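Local coordinates for dipeptidase AC. Metallo peptidase. MEROPS family M19 (Rhodobacter sphaeroides, PDB 3LY0), which probably hydrolyses dipeptides as a zinc-dependent dipeptidase, and here holds a phosphinate mimic of L-Ala-D-Ala at its two-zinc centre, at residues Leu17-Arg22 against Lys33-Gly38; Thr29-Gly34 against Leu40-Met45; Glu90-Val95 against Ala141-Ala146; Gly217-Ala222 against Thr247-Ala252; Thr232-His237 against Ser242-Thr247. One frame throughout, in Å; residues are numbered along the deposited sequence.

Contact 1: residues Leu17-Arg22 against Lys33-Gly38; sequences LLRLLR and KGDGTG
R19 meets D35 in a salt bridge, NH2 to OD1 at 3.2 Å, with the carboxylate at the edge of the guanidinium and the two planes turned 33° apart. The T37 carbonyl and the CA of G38 lie over one guanidinium face; T37 O is 3.3 Å from R19 NH2, but the angle is too poor for a hydrogen bond. Two waters lie at the edge of the guanidinium, in its plane. Water 1 accepts from R19 NH2 and from D35 N, while water 2 accepts from R19 NE at 2.8 Å and donates to D35 OD2. The arginine chain gets there by a bend at chi3 (51°), which swings its head off the helix toward the loop. One shell out, D35 OD1 also receives the T37 hydroxyl at 2.7 Å and the T37 backbone N at 3.0 Å, both from the same face of its plane, so the carboxylate is fixed by its own loop. R19 NH1 turns elsewhere, to L40 O and to the carboxylate of D308. The bond from T37 N back to D35 OD1 makes residues 35-37 an Asx turn, here joined by an arginine to helix 16-22 at the protein surface.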
# COMPACT_ATOMS: atom_id res chain seq x y z
N LEU A 17 2.58 -11.24 2.04
CA LEU A 17 2.14 -12.41 1.29
C LEU A 17 3.18 -12.84 0.25
O LEU A 17 3.26 -14.02 -0.10
CB LEU A 17 0.79 -12.16 0.61
CG LEU A 17 -0.42 -12.08 1.55
CD1 LEU A 17 -1.63 -11.62 0.79
CD2 LEU A 17 -0.68 -13.44 2.23
N LEU A 18 3.99 -11.90 -0.23
CA LEU A 18 5.02 -12.27 -1.20
C LEU A 18 6.02 -13.22 -0.57
O LEU A 18 6.58 -14.10 -1.24
CB LEU A 18 5.71 -11.01 -1.74
CG LEU A 18 6.70 -11.19 -2.89
CD1 LEU A 18 6.00 -11.64 -4.15
CD2 LEU A 18 7.44 -9.88 -3.12
N ARG A 19 6.25 -13.08 0.73
CA ARG A 19 7.18 -13.96 1.40
C ARG A 19 6.64 -15.38 1.52
O ARG A 19 7.40 -16.35 1.45
CB ARG A 19 7.60 -13.39 2.75
CG ARG A 19 8.54 -12.19 2.54
CD ARG A 19 8.92 -11.49 3.82
NE ARG A 19 9.41 -12.43 4.81
CZ ARG A 19 9.26 -12.27 6.11
NH1 ARG A 19 8.63 -11.20 6.58
NH2 ARG A 19 9.72 -13.19 6.94
N LEU A 20 5.33 -15.49 1.67
CA LEU A 20 4.71 -16.81 1.69
C LEU A 20 4.69 -17.42 0.29
O LEU A 20 4.88 -18.63 0.14
CB LEU A 20 3.31 -16.76 2.31
CG LEU A 20 3.30 -16.23 3.75
CD1 LEU A 20 1.92 -16.32 4.38
CD2 LEU A 20 4.34 -16.94 4.63
N LEU A 21 4.46 -16.59 -0.72
CA LEU A 21 4.51 -17.04 -2.11
C LEU A 21 5.88 -17.63 -2.42
O LEU A 21 5.99 -18.65 -3.10
CB LEU A 21 4.24 -15.88 -3.08
CG LEU A 21 4.17 -16.26 -4.57
CD1 LEU A 21 2.93 -17.09 -4.86
CD2 LEU A 21 4.23 -15.03 -5.47
N ARG A 22 6.92 -16.99 -1.90
CA ARG A 22 8.30 -17.37 -2.23
C ARG A 22 8.82 -18.58 -1.46
O ARG A 22 9.77 -19.23 -1.90
CB ARG A 22 9.24 -16.17 -2.08
CG ARG A 22 9.02 -15.14 -3.18
CD ARG A 22 9.78 -13.85 -2.94
NE ARG A 22 9.81 -13.06 -4.17
CZ ARG A 22 10.44 -11.90 -4.31
NH1 ARG A 22 11.11 -11.38 -3.29
NH2 ARG A 22 10.41 -11.26 -5.47
N LYS A 33 6.18 -17.70 13.77
CA LYS A 33 7.40 -17.52 14.55
C LYS A 33 8.30 -16.41 14.03
O LYS A 33 9.05 -15.79 14.80
CB LYS A 33 8.19 -18.83 14.59
CG LYS A 33 7.48 -19.97 15.29
CD LYS A 33 8.35 -21.21 15.35
CE LYS A 33 7.68 -22.31 16.16
NZ LYS A 33 8.52 -23.55 16.19
N GLY A 34 8.25 -16.16 12.73
CA GLY A 34 9.24 -15.34 12.08
C GLY A 34 10.38 -16.25 11.65
O GLY A 34 10.57 -17.32 12.24
N ASP A 35 11.11 -15.87 10.61
CA ASP A 35 12.25 -16.65 10.16
C ASP A 35 13.55 -15.86 10.22
O ASP A 35 14.56 -16.26 9.64
CB ASP A 35 12.03 -17.23 8.75
CG ASP A 35 12.02 -16.17 7.66
OD1 ASP A 35 12.11 -14.97 7.97
OD2 ASP A 35 11.93 -16.56 6.47
N GLY A 36 13.53 -14.74 10.94
CA GLY A 36 14.71 -13.91 11.10
C GLY A 36 14.96 -12.95 9.96
O GLY A 36 15.98 -12.25 9.94
N THR A 37 14.04 -12.91 8.99
CA THR A 37 14.19 -12.02 7.85
C THR A 37 13.00 -11.08 7.69
O THR A 37 11.97 -11.23 8.34
CB THR A 37 14.36 -12.80 6.52
OG1 THR A 37 13.10 -13.33 6.09
CG2 THR A 37 15.36 -13.94 6.68
N GLY A 38 13.16 -10.10 6.81
CA GLY A 38 12.05 -9.25 6.42
C GLY A 38 11.54 -8.36 7.53
O GLY A 38 12.21 -8.14 8.54
O HOH W 1 10.27 -13.16 9.82
O HOH W 2 10.65 -14.98 4.57

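Contact 2: residues Thr29-Gly34 against Leu40-Met45; sequences TIWLKG and LDLPRM
W31 and D41 bring the two backbones to a CA-CA distance of 5.0 Å, and a single direct hydrogen bond joins them, L42 N to W31 O at 2.9 Å and nearly straight at 162°. The side chain of L42 then lies across the indole: its CB sits over the face of the six-membered ring, 3.9 Å from the centroid, in a CH-pi contact. M45 comes to the ring edge instead, its SD 5.0 Å from the same centroid, a Met-aromatic contact. W31 reaches both because its CG is anti to the backbone N (chi1 171°); its NE1 points out of this contact to M106 O. P43 rests its CG against L32 O at 3.2 Å. Just before L42, D41 is the N-cap of helix 42-48, OD1 accepting from R44 N, while OD2 takes both NE and NH2 of R44 from above the carboxylate plane. Water 3 ties D41 OD1 to K33 O. With one carboxylate shared among cap, arginine and water, D41 probably stays ionised, its charge balanced by R44 and favoured by the helix N terminus.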
# COMPACT_ATOMS: atom_id res chain seq x y z
N THR A 29 6.36 -21.43 10.04
CA THR A 29 7.40 -20.74 10.78
C THR A 29 7.45 -19.26 10.43
O THR A 29 7.49 -18.41 11.32
CB THR A 29 8.77 -21.39 10.53
OG1 THR A 29 8.75 -22.74 11.01
CG2 THR A 29 9.87 -20.61 11.25
N ILE A 30 7.43 -18.94 9.14
CA ILE A 30 7.54 -17.55 8.71
C ILE A 30 6.47 -16.68 9.37
O ILE A 30 6.76 -15.61 9.88
CB ILE A 30 7.46 -17.42 7.17
CG1 ILE A 30 8.68 -18.08 6.52
CG2 ILE A 30 7.37 -15.94 6.76
CD1 ILE A 30 8.56 -18.22 5.02
N TRP A 31 5.23 -17.16 9.37
CA TRP A 31 4.11 -16.39 9.90
C TRP A 31 4.01 -16.45 11.42
O TRP A 31 3.91 -15.42 12.08
CB TRP A 31 2.82 -16.92 9.26
CG TRP A 31 1.48 -16.44 9.81
CD1 TRP A 31 0.40 -17.22 10.07
CD2 TRP A 31 1.09 -15.09 10.13
NE1 TRP A 31 -0.65 -16.45 10.54
CE2 TRP A 31 -0.25 -15.14 10.57
CE3 TRP A 31 1.74 -13.85 10.07
CZ2 TRP A 31 -0.94 -14.00 10.96
CZ3 TRP A 31 1.04 -12.72 10.46
CH2 TRP A 31 -0.29 -12.80 10.91
N LEU A 32 4.04 -17.66 11.98
CA LEU A 32 3.77 -17.80 13.41
C LEU A 32 4.98 -17.53 14.31
O LEU A 32 4.82 -17.17 15.47
CB LEU A 32 3.19 -19.17 13.71
CG LEU A 32 1.87 -19.46 12.99
CD1 LEU A 32 1.40 -20.86 13.33
CD2 LEU A 32 0.81 -18.42 13.37
N LYS A 33 6.18 -17.70 13.77
CA LYS A 33 7.40 -17.52 14.55
C LYS A 33 8.30 -16.41 14.03
O LYS A 33 9.05 -15.79 14.80
CB LYS A 33 8.19 -18.83 14.59
CG LYS A 33 7.48 -19.97 15.29
CD LYS A 33 8.35 -21.21 15.35
CE LYS A 33 7.68 -22.31 16.16
NZ LYS A 33 8.52 -23.55 16.19
N GLY A 34 8.25 -16.16 12.73
CA GLY A 34 9.24 -15.34 12.08
C GLY A 34 10.38 -16.25 11.65
O GLY A 34 10.57 -17.32 12.24
N LEU A 40 7.92 -8.22 8.65
CA LEU A 40 6.70 -8.64 9.35
C LEU A 40 6.68 -10.13 9.69
O LEU A 40 7.27 -10.96 8.99
CB LEU A 40 5.46 -8.34 8.48
CG LEU A 40 5.06 -6.87 8.33
CD1 LEU A 40 4.13 -6.70 7.13
CD2 LEU A 40 4.42 -6.35 9.60
N ASP A 41 5.96 -10.43 10.77
CA ASP A 41 5.49 -11.77 11.12
C ASP A 41 4.60 -11.55 12.35
O ASP A 41 4.57 -10.44 12.89
CB ASP A 41 6.63 -12.76 11.40
CG ASP A 41 7.68 -12.21 12.34
OD1 ASP A 41 7.35 -11.94 13.51
OD2 ASP A 41 8.85 -12.05 11.89
N LEU A 42 3.87 -12.56 12.77
CA LEU A 42 2.89 -12.33 13.83
C LEU A 42 3.53 -11.85 15.16
O LEU A 42 3.07 -10.86 15.73
CB LEU A 42 1.98 -13.55 14.02
CG LEU A 42 0.86 -13.36 15.05
CD1 LEU A 42 0.06 -12.10 14.78
CD2 LEU A 42 -0.04 -14.58 15.07
N PRO A 43 4.59 -12.53 15.63
CA PRO A 43 5.19 -12.07 16.88
C PRO A 43 5.69 -10.63 16.80
O PRO A 43 5.45 -9.85 17.74
CB PRO A 43 6.35 -13.04 17.10
CG PRO A 43 5.91 -14.30 16.40
CD PRO A 43 5.19 -13.79 15.16
N ARG A 44 6.38 -10.26 15.72
CA ARG A 44 6.88 -8.89 15.63
C ARG A 44 5.75 -7.86 15.49
O ARG A 44 5.87 -6.74 15.97
CB ARG A 44 7.93 -8.74 14.54
CG ARG A 44 9.28 -9.34 14.90
CD ARG A 44 10.34 -9.00 13.87
NE ARG A 44 10.05 -9.63 12.58
CZ ARG A 44 10.67 -9.35 11.44
NH1 ARG A 44 11.62 -8.41 11.41
NH2 ARG A 44 10.34 -9.98 10.33
N MET A 45 4.66 -8.24 14.82
CA MET A 45 3.49 -7.36 14.78
C MET A 45 3.03 -7.01 16.18
O MET A 45 2.73 -5.86 16.48
CB MET A 45 2.32 -8.03 14.03
CG MET A 45 2.47 -8.12 12.51
SD MET A 45 1.10 -9.11 11.78
CE MET A 45 1.54 -8.99 10.01
O HOH W 3 9.49 -13.05 14.92

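Contact 3: residues Glu90-Val95 against Ala141-Ala146; sequences EQAQPV and AEAIGA
Q93 and A143 stand where the two backbones come nearest, CA to CA 4.7 Å, and the glutamine side chain runs along the loop. From CB, with CG anti to the carbonyl carbon (chi1 -76°), the chain passes extended beside A143. CG packs on the methyl of A143, 4.0 Å from its CB, and also lies 3.4 Å from A143 O. CD follows at 3.7 Å from that same oxygen. At the tip NE2 gives A143 O a hydrogen bond of 2.9 Å and 166°; the oxygen lies in the amide plane of the glutamine, whereas NE2 stands above the carbonyl plane of A143, 36° out of it. A leucine here has no N-H to offer and would probably leave A143 O without this donor. One residue earlier on the helix, A92 presses its methyl onto the loop, CB to the CB of E142 at 3.5 Å, a close methyl-to-methylene contact. E142 bends away at chi2, and its carboxylate forms a salt bridge with R168. The loop itself is a type I beta turn from A141 to I144, closed by I144 N to A141 O at 2.8 Å. It follows strand 132-139, which ends at the zinc ligand E139, and rests on helix 89-109 in a fold of the TIM-barrel clan.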
# COMPACT_ATOMS: atom_id res chain seq x y z
N GLU A 90 -4.85 -15.28 -17.44
CA GLU A 90 -4.53 -16.70 -17.40
C GLU A 90 -3.26 -16.99 -16.59
O GLU A 90 -3.19 -18.00 -15.88
CB GLU A 90 -4.41 -17.25 -18.83
CG GLU A 90 -4.10 -18.73 -18.92
CD GLU A 90 -3.94 -19.18 -20.36
OE1 GLU A 90 -4.89 -19.78 -20.91
OE2 GLU A 90 -2.87 -18.93 -20.95
N GLN A 91 -2.27 -16.11 -16.69
CA GLN A 91 -1.02 -16.29 -15.95
C GLN A 91 -1.08 -15.69 -14.54
O GLN A 91 -0.46 -16.21 -13.61
CB GLN A 91 0.15 -15.66 -16.73
CG GLN A 91 0.64 -16.51 -17.90
CD GLN A 91 -0.43 -16.69 -18.96
OE1 GLN A 91 -0.92 -15.73 -19.55
NE2 GLN A 91 -0.80 -17.95 -19.21
N ALA A 92 -1.81 -14.59 -14.39
CA ALA A 92 -1.87 -13.91 -13.10
C ALA A 92 -2.76 -14.64 -12.11
O ALA A 92 -2.51 -14.63 -10.90
CB ALA A 92 -2.34 -12.46 -13.28
N GLN A 93 -3.81 -15.29 -12.62
CA GLN A 93 -4.80 -15.88 -11.72
C GLN A 93 -4.28 -16.93 -10.74
O GLN A 93 -4.60 -16.88 -9.56
CB GLN A 93 -6.05 -16.35 -12.48
CG GLN A 93 -6.93 -15.18 -12.86
CD GLN A 93 -8.14 -15.55 -13.68
OE1 GLN A 93 -8.21 -16.65 -14.25
NE2 GLN A 93 -9.09 -14.63 -13.76
N PRO A 94 -3.46 -17.88 -11.21
CA PRO A 94 -2.92 -18.87 -10.27
C PRO A 94 -2.07 -18.22 -9.17
O PRO A 94 -2.07 -18.67 -8.02
CB PRO A 94 -2.07 -19.79 -11.16
CG PRO A 94 -2.69 -19.65 -12.52
CD PRO A 94 -3.13 -18.21 -12.61
N VAL A 95 -1.36 -17.14 -9.51
CA VAL A 95 -0.48 -16.51 -8.53
C VAL A 95 -1.34 -15.76 -7.51
O VAL A 95 -1.10 -15.85 -6.30
CB VAL A 95 0.56 -15.56 -9.19
CG1 VAL A 95 1.40 -14.88 -8.12
CG2 VAL A 95 1.45 -16.33 -10.14
N ALA A 141 -4.41 -5.28 -11.16
CA ALA A 141 -5.62 -6.07 -11.35
C ALA A 141 -5.50 -7.11 -12.48
O ALA A 141 -6.51 -7.46 -13.09
CB ALA A 141 -6.81 -5.16 -11.58
N GLU A 142 -4.30 -7.61 -12.72
CA GLU A 142 -4.09 -8.58 -13.79
C GLU A 142 -4.93 -9.84 -13.63
O GLU A 142 -5.29 -10.47 -14.63
CB GLU A 142 -2.63 -8.99 -13.86
CG GLU A 142 -1.71 -7.91 -14.35
CD GLU A 142 -1.11 -7.06 -13.25
OE1 GLU A 142 -1.54 -7.15 -12.08
OE2 GLU A 142 -0.19 -6.29 -13.58
N ALA A 143 -5.24 -10.23 -12.40
CA ALA A 143 -6.06 -11.41 -12.19
C ALA A 143 -7.53 -11.19 -12.55
O ALA A 143 -8.33 -12.11 -12.47
CB ALA A 143 -5.92 -11.90 -10.76
N ILE A 144 -7.87 -9.95 -12.91
CA ILE A 144 -9.23 -9.62 -13.33
C ILE A 144 -9.25 -9.43 -14.85
O ILE A 144 -8.53 -8.58 -15.38
CB ILE A 144 -9.72 -8.30 -12.67
CG1 ILE A 144 -9.45 -8.29 -11.16
CG2 ILE A 144 -11.20 -8.06 -12.98
CD1 ILE A 144 -10.04 -9.46 -10.42
N GLY A 145 -10.04 -10.22 -15.55
CA GLY A 145 -10.16 -10.02 -16.98
C GLY A 145 -10.92 -8.75 -17.30
O GLY A 145 -11.61 -8.20 -16.45
N ALA A 146 -10.81 -8.28 -18.55
CA ALA A 146 -11.50 -7.06 -18.96
C ALA A 146 -13.02 -7.18 -18.84
O ALA A 146 -13.73 -6.19 -18.69
CB ALA A 146 -11.09 -6.67 -20.38

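Contact 4: residues Gly217-Ala222 against Thr247-Ala252; sequences GFDDVA and TDRQLA
D219 and R249 form the charged bond between the two helices. A single oxygen, D219 OD1, accepts from both terminal nitrogens of the guanidinium, NH2 at 2.9 Å and NH1 at 3.2 Å. It lies almost exactly in the guanidinium plane; NH2 is received on the syn lone pair of OD1, while NH1 comes from above the carboxylate plane, the two flat groups being 75° apart. NH2 has a second anion in E215, so R249 is shared between two carboxylates on helix 215-224. An asparagine at D219 would be likely to weaken the pairing, leaving R249 with E215 as its remaining anionic mate of the two. The other helix starts with a capping box: T247 OG1 accepts from Q250 N at 3.1 Å, and T247 N donates a hydrogen bond to Q250 OE1 at 2.9 Å, on a lone pair in the carbonyl plane. That bond fixes the amide's rotation and turns NE2 toward F218. There NE2 sits over one face of the phenyl ring, 3.4 Å from F218 CG, with the amide and ring planes 64° apart. Q250 CG lies over the same ring in a CH-pi contact, 3.9 Å from the centroid. F218 presents that face with its CG anti to the backbone N (chi1 175°), and M253 and I254 also touch its side chain.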
# COMPACT_ATOMS: atom_id res chain seq x y z
N GLY A 217 -4.18 8.38 -15.56
CA GLY A 217 -5.09 7.40 -14.99
C GLY A 217 -5.70 7.95 -13.70
O GLY A 217 -6.89 7.77 -13.44
N PHE A 218 -4.86 8.62 -12.91
CA PHE A 218 -5.32 9.27 -11.69
C PHE A 218 -6.43 10.27 -12.00
O PHE A 218 -7.46 10.30 -11.34
CB PHE A 218 -4.12 9.96 -11.02
CG PHE A 218 -4.47 10.78 -9.80
CD1 PHE A 218 -4.22 10.29 -8.53
CD2 PHE A 218 -5.03 12.04 -9.94
CE1 PHE A 218 -4.53 11.05 -7.40
CE2 PHE A 218 -5.34 12.81 -8.82
CZ PHE A 218 -5.10 12.31 -7.55
N ASP A 219 -6.21 11.10 -13.02
CA ASP A 219 -7.22 12.08 -13.40
C ASP A 219 -8.54 11.41 -13.80
O ASP A 219 -9.62 11.92 -13.49
CB ASP A 219 -6.72 12.97 -14.54
CG ASP A 219 -5.65 13.96 -14.10
OD1 ASP A 219 -5.51 14.20 -12.88
OD2 ASP A 219 -4.96 14.50 -14.98
N ASP A 220 -8.45 10.28 -14.49
CA ASP A 220 -9.62 9.51 -14.89
C ASP A 220 -10.39 9.01 -13.67
O ASP A 220 -11.61 9.15 -13.60
CB ASP A 220 -9.22 8.34 -15.78
CG ASP A 220 -8.81 8.78 -17.18
OD1 ASP A 220 -9.19 9.90 -17.61
OD2 ASP A 220 -8.11 8.00 -17.87
N VAL A 221 -9.68 8.46 -12.69
CA VAL A 221 -10.36 7.99 -11.49
C VAL A 221 -10.98 9.16 -10.74
O VAL A 221 -12.11 9.07 -10.25
CB VAL A 221 -9.41 7.20 -10.57
CG1 VAL A 221 -10.17 6.74 -9.33
CG2 VAL A 221 -8.83 6.02 -11.32
N ALA A 222 -10.25 10.28 -10.65
CA ALA A 222 -10.79 11.45 -9.97
C ALA A 222 -12.09 11.93 -10.61
O ALA A 222 -12.98 12.43 -9.92
CB ALA A 222 -9.76 12.56 -9.96
N THR A 247 1.74 14.86 -6.70
CA THR A 247 1.93 16.31 -6.81
C THR A 247 0.92 17.05 -5.95
O THR A 247 -0.08 16.48 -5.51
CB THR A 247 1.76 16.80 -8.26
OG1 THR A 247 0.38 16.69 -8.63
CG2 THR A 247 2.61 15.97 -9.21
N ASP A 248 1.17 18.33 -5.71
CA ASP A 248 0.25 19.13 -4.92
C ASP A 248 -1.13 19.19 -5.56
O ASP A 248 -2.15 19.22 -4.87
CB ASP A 248 0.80 20.54 -4.67
CG ASP A 248 1.91 20.55 -3.63
OD1 ASP A 248 2.20 19.50 -3.02
OD2 ASP A 248 2.50 21.64 -3.43
N ARG A 249 -1.16 19.19 -6.89
CA ARG A 249 -2.42 19.18 -7.62
C ARG A 249 -3.19 17.90 -7.32
O ARG A 249 -4.39 17.92 -7.08
CB ARG A 249 -2.20 19.32 -9.12
CG ARG A 249 -3.50 19.53 -9.90
CD ARG A 249 -3.29 19.42 -11.40
NE ARG A 249 -2.86 18.08 -11.77
CZ ARG A 249 -3.69 17.08 -12.05
NH1 ARG A 249 -5.00 17.27 -12.00
NH2 ARG A 249 -3.21 15.89 -12.37
N GLN A 250 -2.47 16.78 -7.35
CA GLN A 250 -3.09 15.50 -7.01
C GLN A 250 -3.57 15.48 -5.55
O GLN A 250 -4.67 15.00 -5.24
CB GLN A 250 -2.12 14.36 -7.27
CG GLN A 250 -1.86 14.09 -8.74
CD GLN A 250 -0.83 13.01 -8.94
OE1 GLN A 250 0.30 13.14 -8.50
NE2 GLN A 250 -1.23 11.91 -9.59
N LEU A 251 -2.74 15.99 -4.65
CA LEU A 251 -3.13 16.06 -3.25
C LEU A 251 -4.42 16.88 -3.07
O LEU A 251 -5.28 16.53 -2.26
CB LEU A 251 -2.00 16.64 -2.39
CG LEU A 251 -0.72 15.80 -2.29
CD1 LEU A 251 0.33 16.57 -1.49
CD2 LEU A 251 -0.98 14.45 -1.64
N ALA A 252 -4.54 17.98 -3.80
CA ALA A 252 -5.71 18.84 -3.67
C ALA A 252 -6.97 18.09 -4.11
O ALA A 252 -8.03 18.24 -3.51
CB ALA A 252 -5.54 20.12 -4.48

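Contact 5: residues Thr232-His237 against Ser242-Thr247; sequences THSNAH and STRNLT. With ZN (zinc ion), chain E; LY0 ((2R)-3-[(R)-[(1R)-1-aminoethyl](hydroxy)phosphoryl]-2-methylpropanoic acid), chain C.
R244 and H233 meet at the metal site. In coordination, H233 NE2 binds zinc at 2.2 Å, and the inhibitor adds O31, O32 and O62; E139 and H212 complete this ion's shell. The other imidazole nitrogen, ND1, donates to T232 OG1, itself bonded to D209, so the ring is held from both ends. Among the charged hydrogen bonds, R244 grips the ligand carboxylate with NE to O61 at 2.7 Å and NH2 to O62 at 3.0 Å, the latter nearly straight at 175°. The same NH2 donates to H233 O at 2.8 Å, and NH1 to S234 OG, which also bonds S211 OG. Bends at chi2 and chi3 fold the arginine back so that NH2 stands over one face of the H233 ring, the planes 81° apart. The N245 amide oxygen OD1 accepts from N235 N, the donor above its carbonyl plane. Backbone bonds are L246 N to N235 O and H237 N to L246 O, around the single beta bridge of A236 with L246. In packing, H237 turns its CD2 edge to S242 O and lies beside T247, pointing the same way; S234 CB touches L246 CD1. Both segments belong to the loop from strand 230-231 to helix 248-256, with strand 260-263 and helices 267-270 and 283-296 packed around them.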
# COMPACT_ATOMS: atom_id res chain seq x y z
N THR A 232 -2.65 4.28 -1.17
CA THR A 232 -2.31 3.59 0.07
C THR A 232 -0.85 3.73 0.50
O THR A 232 -0.55 3.62 1.69
CB THR A 232 -2.61 2.08 0.02
OG1 THR A 232 -1.83 1.48 -1.02
CG2 THR A 232 -4.11 1.79 -0.21
N HIS A 233 0.05 3.95 -0.46
CA HIS A 233 1.47 4.02 -0.14
C HIS A 233 2.21 4.94 -1.11
O HIS A 233 2.96 4.49 -1.99
CB HIS A 233 2.11 2.61 0.02
CG HIS A 233 2.02 1.71 -1.19
ND1 HIS A 233 0.82 1.34 -1.76
CD2 HIS A 233 2.98 1.05 -1.87
CE1 HIS A 233 1.05 0.53 -2.78
NE2 HIS A 233 2.36 0.32 -2.85
N SER A 234 2.00 6.24 -0.93
CA SER A 234 2.57 7.27 -1.81
C SER A 234 2.89 8.51 -0.99
O SER A 234 2.15 8.85 -0.07
CB SER A 234 1.58 7.66 -2.91
OG SER A 234 1.27 6.56 -3.75
N ASN A 235 3.97 9.20 -1.37
CA ASN A 235 4.42 10.38 -0.63
C ASN A 235 4.30 11.66 -1.44
O ASN A 235 3.61 11.69 -2.46
CB ASN A 235 5.83 10.14 -0.09
CG ASN A 235 5.89 8.94 0.85
OD1 ASN A 235 4.87 8.56 1.44
ND2 ASN A 235 7.07 8.34 0.99
N ALA A 236 4.96 12.72 -0.97
CA ALA A 236 4.77 14.04 -1.58
C ALA A 236 5.80 14.35 -2.65
O ALA A 236 6.99 14.46 -2.35
CB ALA A 236 4.79 15.12 -0.50
N HIS A 237 5.33 14.49 -3.89
CA HIS A 237 6.22 14.78 -5.02
C HIS A 237 7.00 16.07 -4.81
O HIS A 237 8.14 16.19 -5.26
CB HIS A 237 5.40 14.86 -6.30
CG HIS A 237 6.23 14.78 -7.54
ND1 HIS A 237 6.77 15.89 -8.14
CD2 HIS A 237 6.64 13.72 -8.27
CE1 HIS A 237 7.46 15.52 -9.21
NE2 HIS A 237 7.39 14.20 -9.31
N SER A 242 9.89 11.64 -7.09
CA SER A 242 9.79 10.29 -7.67
C SER A 242 8.50 10.17 -8.47
O SER A 242 7.48 10.73 -8.09
CB SER A 242 9.77 9.25 -6.54
OG SER A 242 9.29 8.00 -7.02
N THR A 243 8.54 9.43 -9.58
CA THR A 243 7.32 9.17 -10.34
C THR A 243 6.19 8.54 -9.50
O THR A 243 5.02 8.62 -9.88
CB THR A 243 7.60 8.23 -11.53
OG1 THR A 243 8.34 7.10 -11.05
CG2 THR A 243 8.45 8.96 -12.58
N ARG A 244 6.57 7.91 -8.39
CA ARG A 244 5.61 7.24 -7.51
C ARG A 244 4.87 8.16 -6.54
O ARG A 244 3.88 7.75 -5.93
CB ARG A 244 6.30 6.10 -6.76
CG ARG A 244 6.34 4.81 -7.56
CD ARG A 244 4.98 4.11 -7.52
NE ARG A 244 4.77 3.38 -6.27
CZ ARG A 244 3.96 3.75 -5.28
NH1 ARG A 244 3.27 4.88 -5.34
NH2 ARG A 244 3.84 2.97 -4.22
N ASN A 245 5.36 9.38 -6.38
CA ASN A 245 4.76 10.32 -5.43
C ASN A 245 3.66 11.20 -6.03
O ASN A 245 3.41 11.16 -7.24
CB ASN A 245 5.86 11.13 -4.73
CG ASN A 245 6.63 10.30 -3.72
OD1 ASN A 245 6.15 9.25 -3.27
ND2 ASN A 245 7.81 10.77 -3.35
N LEU A 246 3.00 11.97 -5.17
CA LEU A 246 1.82 12.72 -5.56
C LEU A 246 2.13 14.22 -5.61
O LEU A 246 2.69 14.77 -4.68
CB LEU A 246 0.69 12.47 -4.54
CG LEU A 246 0.12 11.05 -4.51
CD1 LEU A 246 -0.65 10.82 -3.23
CD2 LEU A 246 -0.77 10.80 -5.72
N THR A 247 1.74 14.86 -6.70
CA THR A 247 1.93 16.31 -6.81
C THR A 247 0.92 17.05 -5.95
O THR A 247 -0.08 16.48 -5.51
CB THR A 247 1.76 16.80 -8.26
OG1 THR A 247 0.38 16.69 -8.63
CG2 THR A 247 2.61 15.97 -9.21
ZN ZN E . 3.55 -0.81 -4.38
P LY0 C . 5.72 -2.48 -4.00
C1 LY0 C . 6.97 -4.64 -5.26
N1 LY0 C . 4.76 -4.98 -4.17
C2 LY0 C . 6.03 -4.28 -4.13
C4 LY0 C . 7.27 -1.60 -3.54
C5 LY0 C . 7.60 -0.40 -4.37
C6 LY0 C . 6.42 0.52 -4.58
C7 LY0 C . 8.87 0.30 -3.98
O31 LY0 C . 4.64 -2.33 -2.96
O32 LY0 C . 5.16 -1.97 -5.37
O61 LY0 C . 6.49 1.48 -5.53
O62 LY0 C . 5.37 0.39 -3.92
O HOH W 4 1.00 7.76 -6.07

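How the contacts relate
From the N terminus, contact 1 closes a loop holding helix 27-32, tying helix 16-22 to the segment that follows. Contact 2 begins within that loop and ends beyond it, so the two overlap, sharing K33 and G34; G38 O to R44 NH1 bonds them directly. Contact 3 comes later, joining helix 89-109 to the loop after strand 132-139, and touches contact 1 through L21 and V95. Contact 4 brings helix 215-224 against helix 248-256, and contact 5 folds up the loop between them, so it lies within contact 4's span; they share T247, and L246 packs on F218 and L251. Contacts 1 and 2 lie across the chain's centre from contacts 4 and 5.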